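Local coordinates for protein beta-galactosidase (Streptococcus pneumoniae, PDB 4CUA) that is a carbohydrate-binding module of a multimodular enzyme that hydrolyses beta-galactosides, and probably recognises galactose-containing sugars, at residues S94-P106 / H147-R159. Residues are numbered along the deposited sequence; the frame is centred on the assembly and turned at random.
Sequences SYVIEYYVGKTVP and HFSFDKVETYAIR. With EDO (1,2-ethanediol), chain E.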
loop_
_atom_site.group_PDB
_atom_site.type_symbol
_atom_site.label_atom_id
_atom_site.label_comp_id
_atom_site.label_asym_id
_atom_site.label_seq_id
_atom_site.Cartn_x
_atom_site.Cartn_y
_atom_site.Cartn_z
ATOM N N SER A 94 -1.146 13.718 4.808
ATOM C CA SER A 94 -1.793 13.862 3.544
ATOM C C SER A 94 -1.531 12.607 2.728
ATOM O O SER A 94 -0.574 11.876 3.024
ATOM C CB SER A 94 -1.272 15.131 2.827
ATOM O OG SER A 94 0.070 14.989 2.384
ATOM N N TYR A 95 -2.369 12.341 1.751
ATOM C CA TYR A 95 -2.228 11.170 0.881
ATOM C C TYR A 95 -2.972 11.323 -0.412
ATOM O O TYR A 95 -3.864 12.181 -0.567
ATOM C CB TYR A 95 -2.763 9.887 1.611
ATOM C CG TYR A 95 -4.260 10.017 1.885
ATOM C CD1 TYR A 95 -4.727 10.626 3.014
ATOM C CD2 TYR A 95 -5.175 9.530 0.990
ATOM C CE1 TYR A 95 -6.105 10.799 3.242
ATOM C CE2 TYR A 95 -6.538 9.705 1.213
ATOM C CZ TYR A 95 -6.967 10.309 2.347
ATOM O OH TYR A 95 -8.356 10.490 2.533
ATOM N N VAL A 96 -2.618 10.517 -1.369
ATOM C CA VAL A 96 -3.311 10.391 -2.619
ATOM C C VAL A 96 -3.389 8.905 -2.920
ATOM O O VAL A 96 -2.393 8.185 -2.821
ATOM C CB VAL A 96 -2.556 11.027 -3.781
ATOM C CG1 VAL A 96 -3.260 10.802 -5.098
ATOM C CG2 VAL A 96 -2.403 12.510 -3.486
ATOM N N ILE A 97 -4.565 8.431 -3.301
ATOM C CA ILE A 97 -4.729 7.069 -3.787
ATOM C C ILE A 97 -4.745 7.051 -5.312
ATOM O O ILE A 97 -5.489 7.845 -5.958
ATOM C CB ILE A 97 -6.016 6.408 -3.217
ATOM C CG1 ILE A 97 -5.961 6.365 -1.700
ATOM C CG2 ILE A 97 -6.239 5.032 -3.802
ATOM C CD1 ILE A 97 -7.238 6.001 -0.999
ATOM N N GLU A 98 -3.942 6.184 -5.901
ATOM C CA GLU A 98 -3.633 6.184 -7.331
ATOM C C GLU A 98 -3.721 4.809 -7.903
ATOM O O GLU A 98 -3.514 3.837 -7.172
ATOM C CB GLU A 98 -2.195 6.735 -7.523
ATOM C CG GLU A 98 -2.117 8.191 -7.147
ATOM C CD GLU A 98 -0.700 8.755 -7.074
ATOM O OE1 GLU A 98 0.232 8.112 -6.539
ATOM O OE2 GLU A 98 -0.535 9.885 -7.548
ATOM N N TYR A 99 -3.963 4.699 -9.213
ATOM C CA TYR A 99 -3.996 3.460 -9.907
ATOM C C TYR A 99 -3.135 3.459 -11.141
ATOM O O TYR A 99 -2.930 4.549 -11.758
ATOM C CB TYR A 99 -5.461 3.031 -10.267
ATOM C CG TYR A 99 -6.158 3.857 -11.314
ATOM C CD1 TYR A 99 -6.712 5.092 -10.999
ATOM C CD2 TYR A 99 -6.276 3.383 -12.588
ATOM C CE1 TYR A 99 -7.351 5.903 -11.991
ATOM C CE2 TYR A 99 -6.934 4.132 -13.553
ATOM C CZ TYR A 99 -7.467 5.362 -13.215
ATOM O OH TYR A 99 -8.082 6.167 -14.203
ATOM N N TYR A 100 -2.641 2.298 -11.505
ATOM C CA TYR A 100 -1.656 2.157 -12.537
ATOM C C TYR A 100 -2.374 2.169 -13.904
ATOM O O TYR A 100 -3.304 1.394 -14.164
ATOM C CB TYR A 100 -0.839 0.912 -12.338
ATOM C CG TYR A 100 0.270 0.707 -13.342
ATOM C CD1 TYR A 100 1.491 1.319 -13.161
ATOM C CD2 TYR A 100 0.082 0.013 -14.518
ATOM C CE1 TYR A 100 2.498 1.173 -14.071
ATOM C CE2 TYR A 100 1.114 -0.164 -15.426
ATOM C CZ TYR A 100 2.324 0.477 -15.228
ATOM O OH TYR A 100 3.352 0.318 -16.176
ATOM N N VAL A 101 -1.829 2.997 -14.805
ATOM C CA VAL A 101 -2.350 3.175 -16.163
ATOM C C VAL A 101 -1.281 3.045 -17.223
ATOM O O VAL A 101 -1.556 3.198 -18.442
ATOM C CB VAL A 101 -3.040 4.571 -16.317
ATOM C CG1 VAL A 101 -4.192 4.725 -15.373
ATOM C CG2 VAL A 101 -2.034 5.712 -16.143
ATOM N N GLY A 102 -0.056 2.692 -16.860
ATOM C CA GLY A 102 0.990 2.538 -17.864
ATOM C C GLY A 102 0.641 1.506 -18.907
ATOM O O GLY A 102 0.044 0.468 -18.610
ATOM N N LYS A 103 1.030 1.762 -20.149
ATOM C CA LYS A 103 0.944 0.757 -21.183
ATOM C C LYS A 103 1.936 -0.379 -21.017
ATOM O O LYS A 103 1.682 -1.494 -21.444
ATOM C CB LYS A 103 1.075 1.408 -22.563
ATOM C CG LYS A 103 -0.156 2.225 -22.923
ATOM C CD LYS A 103 0.009 2.824 -24.322
ATOM C CE LYS A 103 -1.298 2.882 -25.087
ATOM N NZ LYS A 103 -1.001 2.968 -26.543
ATOM N N THR A 104 3.047 -0.136 -20.317
ATOM C CA THR A 104 3.978 -1.208 -20.054
ATOM C C THR A 104 3.391 -2.096 -18.944
ATOM O O THR A 104 2.990 -1.590 -17.917
ATOM C CB THR A 104 5.356 -0.652 -19.681
ATOM O OG1 THR A 104 5.857 0.156 -20.761
ATOM C CG2 THR A 104 6.322 -1.784 -19.367
ATOM N N VAL A 105 3.284 -3.368 -19.196
ATOM C CA VAL A 105 2.874 -4.328 -18.199
ATOM C C VAL A 105 3.943 -4.320 -17.065
ATOM O O VAL A 105 5.112 -4.548 -17.330
ATOM C CB VAL A 105 2.737 -5.707 -18.837
ATOM C CG1 VAL A 105 2.445 -6.745 -17.775
ATOM C CG2 VAL A 105 1.589 -5.690 -19.872
ATOM N N PRO A 106 3.539 -4.030 -15.824
ATOM C CA PRO A 106 4.525 -4.019 -14.733
ATOM C C PRO A 106 5.089 -5.359 -14.448
ATOM O O PRO A 106 4.414 -6.362 -14.656
ATOM C CB PRO A 106 3.748 -3.505 -13.548
ATOM C CG PRO A 106 2.329 -3.600 -13.881
ATOM C CD PRO A 106 2.175 -3.827 -15.331
ATOM N N HIS A 147 -11.354 2.922 5.848
ATOM C CA HIS A 147 -11.924 2.457 4.592
ATOM C C HIS A 147 -12.094 3.577 3.574
ATOM O O HIS A 147 -12.567 4.639 3.921
ATOM C CB HIS A 147 -13.309 1.852 4.892
ATOM C CG HIS A 147 -13.257 0.739 5.852
ATOM N ND1 HIS A 147 -12.700 -0.461 5.539
ATOM C CD2 HIS A 147 -13.627 0.663 7.137
ATOM C CE1 HIS A 147 -12.754 -1.264 6.589
ATOM N NE2 HIS A 147 -13.337 -0.616 7.560
ATOM N N PHE A 148 -11.663 3.291 2.369
ATOM C CA PHE A 148 -11.737 4.157 1.199
ATOM C C PHE A 148 -12.501 3.471 0.084
ATOM O O PHE A 148 -12.439 2.264 -0.083
ATOM C CB PHE A 148 -10.310 4.457 0.664
ATOM C CG PHE A 148 -9.390 5.048 1.675
ATOM C CD1 PHE A 148 -9.351 6.396 1.952
ATOM C CD2 PHE A 148 -8.518 4.216 2.382
ATOM C CE1 PHE A 148 -8.477 6.925 2.896
ATOM C CE2 PHE A 148 -7.643 4.753 3.313
ATOM C CZ PHE A 148 -7.601 6.105 3.571
ATOM N N SER A 149 -13.310 4.265 -0.649
ATOM C CA SER A 149 -13.996 3.768 -1.822
ATOM C C SER A 149 -13.930 4.857 -2.900
ATOM O O SER A 149 -13.758 6.033 -2.576
ATOM C CB SER A 149 -15.429 3.339 -1.511
ATOM O OG SER A 149 -16.232 4.414 -1.100
ATOM N N PHE A 150 -13.977 4.402 -4.120
ATOM C CA PHE A 150 -13.756 5.253 -5.280
ATOM C C PHE A 150 -14.326 4.583 -6.506
ATOM O O PHE A 150 -14.763 3.416 -6.527
ATOM C CB PHE A 150 -12.245 5.601 -5.431
ATOM C CG PHE A 150 -11.333 4.437 -5.251
ATOM C CD1 PHE A 150 -11.097 3.573 -6.269
ATOM C CD2 PHE A 150 -10.715 4.216 -3.997
ATOM C CE1 PHE A 150 -10.266 2.452 -6.115
ATOM C CE2 PHE A 150 -9.910 3.097 -3.831
ATOM C CZ PHE A 150 -9.700 2.225 -4.862
ATOM N N ASP A 151 -14.405 5.354 -7.600
ATOM C CA ASP A 151 -14.907 4.782 -8.819
ATOM C C ASP A 151 -14.104 3.556 -9.258
ATOM O O ASP A 151 -12.882 3.558 -9.256
ATOM C CB ASP A 151 -14.881 5.824 -9.942
ATOM C CG ASP A 151 -15.836 6.984 -9.720
ATOM O OD1 ASP A 151 -16.915 6.852 -9.058
ATOM O OD2 ASP A 151 -15.472 8.096 -10.188
ATOM N N LYS A 152 -14.759 2.496 -9.671
ATOM C CA LYS A 152 -14.128 1.341 -10.144
ATOM C C LYS A 152 -13.144 1.576 -11.301
ATOM O O LYS A 152 -13.484 2.325 -12.254
ATOM C CB LYS A 152 -15.230 0.389 -10.555
ATOM C CG LYS A 152 -14.833 -0.905 -11.128
ATOM C CD LYS A 152 -16.172 -1.652 -11.369
ATOM C CE LYS A 152 -17.196 -0.863 -12.224
ATOM N NZ LYS A 152 -18.553 -1.512 -12.446
ATOM N N VAL A 153 -11.944 1.014 -11.197
ATOM C CA VAL A 153 -10.909 0.990 -12.230
ATOM C C VAL A 153 -10.403 -0.430 -12.453
ATOM O O VAL A 153 -10.344 -1.253 -11.509
ATOM C CB VAL A 153 -9.709 1.918 -11.873
ATOM C CG1 VAL A 153 -10.109 3.352 -11.863
ATOM C CG2 VAL A 153 -9.089 1.578 -10.534
ATOM N N GLU A 154 -10.017 -0.734 -13.675
ATOM C CA GLU A 154 -9.379 -1.984 -14.026
ATOM C C GLU A 154 -7.873 -1.752 -14.153
ATOM O O GLU A 154 -7.377 -1.042 -15.038
ATOM C CB GLU A 154 -9.935 -2.513 -15.337
ATOM C CG GLU A 154 -9.519 -3.925 -15.652
ATOM C CD GLU A 154 -10.254 -4.501 -16.849
ATOM O OE1 GLU A 154 -11.166 -3.808 -17.382
ATOM O OE2 GLU A 154 -9.922 -5.637 -17.248
ATOM N N THR A 155 -7.124 -2.340 -13.238
ATOM C CA THR A 155 -5.722 -1.942 -13.081
ATOM C C THR A 155 -4.891 -3.118 -12.570
ATOM O O THR A 155 -5.396 -4.011 -11.856
ATOM C CB THR A 155 -5.604 -0.740 -12.143
ATOM O OG1 THR A 155 -4.236 -0.287 -12.147
ATOM C CG2 THR A 155 -6.006 -1.108 -10.757
ATOM N N TYR A 156 -3.593 -3.080 -12.908
ATOM C CA TYR A 156 -2.614 -4.020 -12.331
ATOM C C TYR A 156 -2.240 -3.660 -10.888
ATOM O O TYR A 156 -1.751 -4.544 -10.173
ATOM C CB TYR A 156 -1.337 -4.053 -13.153
ATOM C CG TYR A 156 -1.500 -4.738 -14.464
ATOM C CD1 TYR A 156 -1.652 -6.106 -14.527
ATOM C CD2 TYR A 156 -1.344 -4.048 -15.673
ATOM C CE1 TYR A 156 -1.749 -6.782 -15.739
ATOM C CE2 TYR A 156 -1.433 -4.734 -16.868
ATOM C CZ TYR A 156 -1.664 -6.080 -16.890
ATOM O OH TYR A 156 -1.713 -6.733 -18.135
ATOM N N ALA A 157 -2.449 -2.421 -10.465
ATOM C CA ALA A 157 -1.945 -1.981 -9.141
ATOM C C ALA A 157 -2.614 -0.756 -8.652
ATOM O O ALA A 157 -2.951 0.139 -9.439
ATOM C CB ALA A 157 -0.451 -1.747 -9.219
ATOM N N ILE A 158 -2.830 -0.663 -7.359
ATOM C CA ILE A 158 -3.129 0.582 -6.748
ATOM C C ILE A 158 -2.102 0.832 -5.688
ATOM O O ILE A 158 -1.491 -0.127 -5.206
ATOM C CB ILE A 158 -4.586 0.722 -6.239
ATOM C CG1 ILE A 158 -4.812 -0.208 -5.037
ATOM C CG2 ILE A 158 -5.534 0.494 -7.420
ATOM C CD1 ILE A 158 -5.956 0.204 -4.148
ATOM N N ARG A 159 -1.946 2.088 -5.349
ATOM C CA ARG A 159 -1.094 2.500 -4.248
ATOM C C ARG A 159 -1.649 3.704 -3.523
ATOM O O ARG A 159 -2.484 4.478 -4.061
ATOM C CB ARG A 159 0.337 2.791 -4.677
ATOM C CG ARG A 159 0.534 4.100 -5.443
ATOM C CD ARG A 159 1.953 4.168 -5.988
ATOM N NE ARG A 159 2.136 5.485 -6.598
ATOM C CZ ARG A 159 3.284 5.828 -7.198
ATOM N NH1 ARG A 159 4.323 5.003 -7.196
ATOM N NH2 ARG A 159 3.366 7.023 -7.740
HETATM C C1 EDO E . 7.082 3.755 -6.401
HETATM O O1 EDO E . 8.386 3.509 -6.146
HETATM C C2 EDO E . 6.286 2.529 -5.790
HETATM O O2 EDO E . 5.049 2.941 -5.529
HETATM O O HOH W 1 2.079 9.724 -8.977
HETATM O O HOH W 2 -3.114 -1.253 -15.169
HETATM O O HOH W 3 -5.871 1.270 -15.611
#
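Tyr99 and Ile158 face each other as a non-hydrogen-bonded antiparallel pair in the beta-sandwich of this galactose-binding-like module, where strand 94-100 pairs with strand 157-159 while strand 147-155 runs in the opposing layer. Backbone bonds flank that pair: Glu98 and Arg159 exchange two, N to O in each direction, and Tyr100 N donates to Ala157 O at 3.0 Å. Between the layers the packing is apolar and aromatic. Val153 sets CG1 over the centre of the Tyr99 ring. Ile97 reaches inward with both branches: CD1 lies over one face of Phe148, 3.6 Å from its CG, and CG2 touches Phe150 CE2. Phe148 directs its edge at the face of Tyr95, an offset edge-to-face pair with planes at 62°. Beyond the strand, Pro106 packs its CD 3.5 Å from Tyr156 CD2, and Tyr100 OH donates a hydrogen bond to Thr104 O at 2.6 Å. On the sheet face of Glu98 and Arg159 the interaction is ionic. With CG between the backbone N and the carbonyl carbon (chi1 74°) and the chain extended from CG to NE, Arg159 brings NE to the anti side of Glu98 OE1, a salt bridge of 3.2 Å, 29° out of the carboxylate plane. Glu98 OE2 is salt-bridged to Arg161, and Trp128 makes a cation-pi contact with Arg159, whose NH1 donates to O2 of a 1,2-ethanediol, probably from the crystallisation liquor, at 2.7 Å.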